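PDB 2IGT: SAM dependent methyltransferase from Agrobacterium tumefaciens, which binds S-adenosylmethionine and probably transfers its methyl group to an acceptor substrate. Local coordinates for residues N159-T164 with I229-P234; T179-S184 with R206-D211. One frame throughout, in Å; residues are numbered along the deposited sequence. Where two conformers were deposited one is given.

Contact 1 of 2, residues N159-T164 with I229-P234; sequences NLFGYT and ILTDPP. With SAM (S-adenosylmethionine), chain D; FMT (formic acid), chain I.
Phe161 lays one face of its ring against Pro233. Pro233 CA sits over the ring 3.6 Å from its centroid, 12° off the normal, a CH-pi contact. The two side chains cross at about a right angle, and Pro233 CB reaches Phe161 CE2. Thr231 OG1 comes to the edge of the same ring, near its plane, 3.5 Å from Phe161 CD2. Phe161 CG stands anti to its carbonyl carbon (chi1 -55°), which swings the ring across to the two prolines. Phe161 CD1 touches Pro234 CD at 3.4 Å and C4 of the S-adenosylmethionine adenine, both obliquely.

Behind the ring the backbones run as parallel strands. Leu160 N donates to Leu230 O (2.8 Å), and Asp232 N donates to Leu160 O. Past the strand ends, a water donates to both Phe161 O and Asp232 OD2. Asp232 OD2 also takes a weak bond, 2.8 Å, from the amino N of S-adenosylmethionine, while OD1 is held by Thr272.

This is the cofactor pocket at the carboxyl ends of neighbouring parallel strands 156-160 and 228-231. Thr231 OG1 is buried with no polar partner in the model, a cost the packing must bear. The carboxylate of Asp232 probably favours the cofactor's charged amino group.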
# COMPACT_ATOMS: atom_id res chain seq x y z
N ASN A 159 -19.93 -11.20 -17.09
CA ASN A 159 -19.30 -11.93 -15.99
C ASN A 159 -18.63 -10.92 -15.06
O ASN A 159 -17.57 -10.37 -15.39
CB ASN A 159 -18.28 -12.93 -16.57
CG ASN A 159 -17.67 -13.84 -15.50
OD1 ASN A 159 -18.20 -13.94 -14.38
ND2 ASN A 159 -16.56 -14.50 -15.84
N LEU A 160 -19.29 -10.64 -13.93
CA LEU A 160 -18.80 -9.64 -12.95
C LEU A 160 -17.93 -10.27 -11.88
O LEU A 160 -18.26 -11.34 -11.38
CB LEU A 160 -20.00 -8.92 -12.26
CG LEU A 160 -21.01 -8.25 -13.18
CD1 LEU A 160 -22.12 -7.62 -12.34
CD2 LEU A 160 -20.28 -7.18 -14.04
N PHE A 161 -16.83 -9.58 -11.51
CA PHE A 161 -15.81 -10.10 -10.57
C PHE A 161 -15.22 -11.37 -11.18
O PHE A 161 -15.12 -12.39 -10.51
CB PHE A 161 -16.41 -10.44 -9.20
CG PHE A 161 -17.15 -9.30 -8.54
CD1 PHE A 161 -16.46 -8.37 -7.75
CD2 PHE A 161 -18.54 -9.17 -8.70
CE1 PHE A 161 -17.16 -7.32 -7.12
CE2 PHE A 161 -19.24 -8.13 -8.07
CZ PHE A 161 -18.56 -7.22 -7.27
N GLY A 162 -14.84 -11.27 -12.45
CA GLY A 162 -14.56 -12.47 -13.25
C GLY A 162 -13.28 -13.23 -12.93
O GLY A 162 -13.12 -14.37 -13.37
N TYR A 163 -12.37 -12.61 -12.18
CA TYR A 163 -11.18 -13.32 -11.67
C TYR A 163 -10.36 -13.88 -12.86
O TYR A 163 -10.11 -13.13 -13.82
CB TYR A 163 -11.63 -14.42 -10.68
CG TYR A 163 -10.53 -15.16 -9.96
CD1 TYR A 163 -9.49 -14.48 -9.33
CD2 TYR A 163 -10.56 -16.57 -9.87
CE1 TYR A 163 -8.49 -15.17 -8.62
CE2 TYR A 163 -9.56 -17.27 -9.18
CZ TYR A 163 -8.54 -16.56 -8.55
OH TYR A 163 -7.53 -17.22 -7.85
N THR A 164 -9.97 -15.16 -12.84
CA THR A 164 -9.14 -15.69 -13.91
C THR A 164 -9.95 -16.06 -15.16
O THR A 164 -9.38 -16.56 -16.12
CB THR A 164 -8.31 -16.90 -13.43
OG1 THR A 164 -9.20 -17.91 -12.92
CG2 THR A 164 -7.28 -16.47 -12.32
N ILE A 229 -26.22 -12.98 -16.94
CA ILE A 229 -25.33 -12.24 -16.07
C ILE A 229 -24.87 -13.17 -14.96
O ILE A 229 -25.71 -13.78 -14.28
CB ILE A 229 -26.00 -10.97 -15.45
CG1 ILE A 229 -26.39 -9.98 -16.54
CG2 ILE A 229 -25.02 -10.28 -14.41
CD1 ILE A 229 -27.27 -8.81 -16.03
N LEU A 230 -23.56 -13.30 -14.81
CA LEU A 230 -22.96 -13.99 -13.67
C LEU A 230 -22.26 -12.98 -12.79
O LEU A 230 -21.59 -12.08 -13.29
CB LEU A 230 -21.93 -15.02 -14.14
CG LEU A 230 -22.30 -15.75 -15.43
CD1 LEU A 230 -21.05 -16.47 -16.00
CD2 LEU A 230 -23.47 -16.71 -15.21
N THR A 231 -22.40 -13.14 -11.48
CA THR A 231 -21.70 -12.23 -10.56
C THR A 231 -21.21 -12.99 -9.35
O THR A 231 -21.97 -13.75 -8.72
CB THR A 231 -22.56 -10.98 -10.23
OG1 THR A 231 -21.80 -10.05 -9.43
CG2 THR A 231 -23.91 -11.34 -9.52
N ASP A 232 -19.92 -12.80 -9.06
CA ASP A 232 -19.24 -13.56 -8.00
C ASP A 232 -18.59 -12.60 -6.98
O ASP A 232 -17.38 -12.64 -6.78
CB ASP A 232 -18.18 -14.48 -8.63
CG ASP A 232 -17.49 -15.36 -7.59
OD1 ASP A 232 -18.16 -15.81 -6.64
OD2 ASP A 232 -16.25 -15.56 -7.71
N PRO A 233 -19.40 -11.74 -6.32
CA PRO A 233 -18.85 -10.69 -5.47
C PRO A 233 -18.20 -11.26 -4.21
O PRO A 233 -18.78 -12.14 -3.55
CB PRO A 233 -20.09 -9.90 -5.04
CG PRO A 233 -21.25 -10.97 -5.06
CD PRO A 233 -20.89 -11.71 -6.34
N PRO A 234 -17.03 -10.72 -3.84
CA PRO A 234 -16.38 -11.07 -2.58
C PRO A 234 -17.11 -10.37 -1.46
O PRO A 234 -17.86 -9.43 -1.69
CB PRO A 234 -14.97 -10.49 -2.71
CG PRO A 234 -15.06 -9.38 -3.73
CD PRO A 234 -16.27 -9.71 -4.62
N SAM D . -15.49 -14.42 -5.26
CA SAM D . -14.36 -15.25 -4.75
C SAM D . -14.15 -14.94 -3.26
O SAM D . -14.78 -14.05 -2.66
OXT SAM D . -13.34 -15.62 -2.60
CB SAM D . -13.09 -15.02 -5.59
CG SAM D . -12.26 -13.75 -5.28
SD SAM D . -13.14 -12.19 -5.68
CE SAM D . -14.88 -12.51 -5.43
C5' SAM D . -13.21 -12.34 -7.49
C4' SAM D . -12.65 -11.12 -8.20
O4' SAM D . -13.30 -9.95 -7.75
C3' SAM D . -11.16 -10.84 -7.95
O3' SAM D . -10.42 -11.16 -9.11
C2' SAM D . -11.06 -9.34 -7.60
O2' SAM D . -10.05 -8.65 -8.31
C1' SAM D . -12.45 -8.86 -8.04
N9 SAM D . -12.97 -7.67 -7.37
C8 SAM D . -12.90 -7.31 -6.04
N7 SAM D . -13.55 -6.15 -5.87
C5 SAM D . -14.03 -5.73 -7.07
C6 SAM D . -14.74 -4.59 -7.47
N6 SAM D . -15.09 -3.66 -6.60
N1 SAM D . -15.12 -4.47 -8.81
C2 SAM D . -14.74 -5.42 -9.71
N3 SAM D . -14.01 -6.54 -9.33
C4 SAM D . -13.66 -6.68 -8.02
C FMT I . -8.88 -20.48 -6.24
O1 FMT I . -8.23 -19.82 -7.05
O2 FMT I . -8.43 -21.34 -5.49
O HOH W 1 -15.22 -15.13 -10.21

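Contact 2 of 2, residues T179-S184 with R206-D211; sequences THVDAS and RWICED. With SAM (S-adenosylmethionine), chain D; ACY (acetic acid), chain F.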
# COMPACT_ATOMS: atom_id res chain seq x y z
N THR A 179 -18.59 -10.06 -21.94
CA THR A 179 -17.98 -8.91 -21.28
C THR A 179 -17.52 -9.37 -19.89
O THR A 179 -18.33 -9.86 -19.06
CB THR A 179 -18.97 -7.73 -21.21
OG1 THR A 179 -19.32 -7.35 -22.55
CG2 THR A 179 -18.35 -6.52 -20.45
N HIS A 180 -16.22 -9.26 -19.65
CA HIS A 180 -15.60 -9.74 -18.40
C HIS A 180 -15.14 -8.51 -17.58
O HIS A 180 -14.38 -7.66 -18.06
CB HIS A 180 -14.43 -10.68 -18.75
CG HIS A 180 -13.61 -11.15 -17.59
ND1 HIS A 180 -12.81 -10.31 -16.83
CD2 HIS A 180 -13.39 -12.40 -17.11
CE1 HIS A 180 -12.16 -11.02 -15.92
NE2 HIS A 180 -12.49 -12.29 -16.08
N VAL A 181 -15.64 -8.41 -16.35
CA VAL A 181 -15.38 -7.23 -15.52
C VAL A 181 -14.64 -7.62 -14.26
O VAL A 181 -15.14 -8.44 -13.48
CB VAL A 181 -16.70 -6.49 -15.14
CG1 VAL A 181 -16.38 -5.17 -14.41
CG2 VAL A 181 -17.56 -6.22 -16.39
N ASP A 182 -13.48 -7.01 -14.05
CA ASP A 182 -12.69 -7.20 -12.83
C ASP A 182 -11.91 -5.92 -12.55
O ASP A 182 -11.33 -5.36 -13.46
CB ASP A 182 -11.72 -8.40 -12.97
CG ASP A 182 -11.26 -8.93 -11.63
OD1 ASP A 182 -10.54 -8.19 -10.92
OD2 ASP A 182 -11.65 -10.05 -11.24
N ALA A 183 -11.89 -5.47 -11.29
CA ALA A 183 -11.19 -4.25 -10.90
C ALA A 183 -9.67 -4.39 -10.91
O ALA A 183 -8.96 -3.38 -10.89
CB ALA A 183 -11.63 -3.81 -9.51
N SER A 184 -9.19 -5.63 -10.90
CA SER A 184 -7.75 -5.89 -10.78
C SER A 184 -7.09 -6.05 -12.16
O SER A 184 -7.38 -6.98 -12.90
CB SER A 184 -7.48 -7.12 -9.90
OG SER A 184 -6.12 -7.54 -10.05
N ARG A 206 -14.74 -8.94 -24.26
CA ARG A 206 -14.38 -7.57 -23.93
C ARG A 206 -13.91 -7.50 -22.46
O ARG A 206 -14.67 -7.85 -21.54
CB ARG A 206 -15.58 -6.64 -24.22
CG ARG A 206 -15.55 -5.30 -23.52
CD ARG A 206 -16.66 -4.38 -24.03
NE ARG A 206 -17.97 -4.78 -23.53
CZ ARG A 206 -19.03 -3.98 -23.43
NH1 ARG A 206 -18.95 -2.72 -23.85
NH2 ARG A 206 -20.17 -4.45 -22.95
N TRP A 207 -12.66 -7.09 -22.26
CA TRP A 207 -12.02 -7.11 -20.94
C TRP A 207 -12.16 -5.75 -20.32
O TRP A 207 -11.68 -4.76 -20.90
CB TRP A 207 -10.52 -7.48 -21.05
CG TRP A 207 -10.26 -8.82 -21.66
CD1 TRP A 207 -9.84 -9.07 -22.94
CD2 TRP A 207 -10.42 -10.11 -21.04
NE1 TRP A 207 -9.72 -10.42 -23.15
CE2 TRP A 207 -10.07 -11.08 -22.00
CE3 TRP A 207 -10.82 -10.53 -19.77
CZ2 TRP A 207 -10.12 -12.46 -21.74
CZ3 TRP A 207 -10.88 -11.91 -19.50
CH2 TRP A 207 -10.52 -12.86 -20.49
N ILE A 208 -12.86 -5.67 -19.20
CA ILE A 208 -13.18 -4.39 -18.61
C ILE A 208 -12.50 -4.33 -17.23
O ILE A 208 -12.80 -5.15 -16.36
CB ILE A 208 -14.73 -4.19 -18.44
CG1 ILE A 208 -15.48 -4.21 -19.79
CG2 ILE A 208 -15.04 -2.90 -17.66
CD1 ILE A 208 -15.14 -3.07 -20.77
N CYS A 209 -11.58 -3.38 -17.06
CA CYS A 209 -10.91 -3.22 -15.77
C CYS A 209 -11.55 -2.01 -15.07
O CYS A 209 -11.18 -0.86 -15.31
CB CYS A 209 -9.40 -3.05 -15.96
SG CYS A 209 -8.50 -2.99 -14.38
N GLU A 210 -12.55 -2.30 -14.24
CA GLU A 210 -13.36 -1.27 -13.62
C GLU A 210 -14.01 -1.87 -12.39
O GLU A 210 -14.13 -3.10 -12.27
CB GLU A 210 -14.42 -0.72 -14.60
CG GLU A 210 -15.20 0.54 -14.06
CD GLU A 210 -16.01 1.32 -15.12
OE1 GLU A 210 -16.50 0.72 -16.09
OE2 GLU A 210 -16.18 2.55 -14.97
N ASP A 211 -14.40 -1.00 -11.47
CA ASP A 211 -15.32 -1.39 -10.39
C ASP A 211 -16.60 -2.02 -11.02
O ASP A 211 -17.13 -1.48 -11.99
CB ASP A 211 -15.67 -0.18 -9.53
CG ASP A 211 -16.64 -0.54 -8.41
OD1 ASP A 211 -16.18 -1.12 -7.40
OD2 ASP A 211 -17.88 -0.31 -8.57
N SAM D . -15.49 -14.42 -5.26
CA SAM D . -14.36 -15.25 -4.75
C SAM D . -14.15 -14.94 -3.26
O SAM D . -14.78 -14.05 -2.66
OXT SAM D . -13.34 -15.62 -2.60
CB SAM D . -13.09 -15.02 -5.59
CG SAM D . -12.26 -13.75 -5.28
SD SAM D . -13.14 -12.19 -5.68
CE SAM D . -14.88 -12.51 -5.43
C5' SAM D . -13.21 -12.34 -7.49
C4' SAM D . -12.65 -11.12 -8.20
O4' SAM D . -13.30 -9.95 -7.75
C3' SAM D . -11.16 -10.84 -7.95
O3' SAM D . -10.42 -11.16 -9.11
C2' SAM D . -11.06 -9.34 -7.60
O2' SAM D . -10.05 -8.65 -8.31
C1' SAM D . -12.45 -8.86 -8.04
N9 SAM D . -12.97 -7.67 -7.37
C8 SAM D . -12.90 -7.31 -6.04
N7 SAM D . -13.55 -6.15 -5.87
C5 SAM D . -14.03 -5.73 -7.07
C6 SAM D . -14.74 -4.59 -7.47
N6 SAM D . -15.09 -3.66 -6.60
N1 SAM D . -15.12 -4.47 -8.81
C2 SAM D . -14.74 -5.42 -9.71
N3 SAM D . -14.01 -6.54 -9.33
C4 SAM D . -13.66 -6.68 -8.02
C ACY F . -4.28 -4.94 -9.39
O ACY F . -3.65 -5.06 -10.46
OXT ACY F . -4.61 -5.90 -8.66
CH3 ACY F . -4.68 -3.56 -8.94
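The beta-alpha-beta unit made of strand 177-181, helix 185-198 and strand 205-208 brings these segments together as parallel neighbours. His180 N donates to Arg206 O, Ile208 N to His180 O, and Asp182 N to Ile208 O at 3.0 Å. Further along, a weak bond from Glu210 N to Asp182 O follows.

On one face of the sheet, Trp207 turns an edge toward the face of His180. Their planes meet at 59° in an edge-to-face pair, and Trp207 CZ3 lies 3.4 Å from His180 CG. On the other face, in one of two deposited conformers, Arg206 grips Thr179 side-on. Its NE (3.1 Å) and NH2 (3.0 Å) both donate to Thr179 OG1, which lies in the guanidinium plane. A bend at chi3 of 74° turns the guanidinium back to the hydroxyl. The grip may be only partly occupied. Beside this pair, Thr179 CG2 touches Ile208 CG1.

In the Rossmann-like methyltransferase fold, an acidic residue at the end of the second strand commonly binds the ribose hydroxyls. Asp182 does so here: OD1 accepts from O2' of S-adenosylmethionine at 2.7 Å, and OD2 accepts from O3'. Asp182 OD1 also takes Ser184 N through its anti lone pair, closing an Asx turn that steadies the carboxylate. OD2 has a second donor in Tyr163 N. Ala183 CB lies 3.5 Å from adenine C2. Asp211, the N-cap of helix 212-222, accepts from adenine N6 with OD1 at 2.9 Å. That same oxygen forms a salt bridge with Arg100 of the second subunit.

Overall arrangement
Contacts 1 and 2 lie in one mixed sheet, their centres about 9 Å apart. The strands run side by side in the order 228-231, 156-160, 177-181, 205-208. Along the chain, both segments of contact 2 fall between 159-164 and 229-234. Strands 156-160 and 177-181 join the two contacts, and Asn159 N probably bonds to Thr179 O between them. Contact 1 is buried, its centre about 7 Å from the centre of the chain. Contact 2 includes the sheet's outermost strand within this chain, 205-208. The two contacts form adjoining parts of one S-adenosylmethionine pocket at the carboxyl ends of these strands.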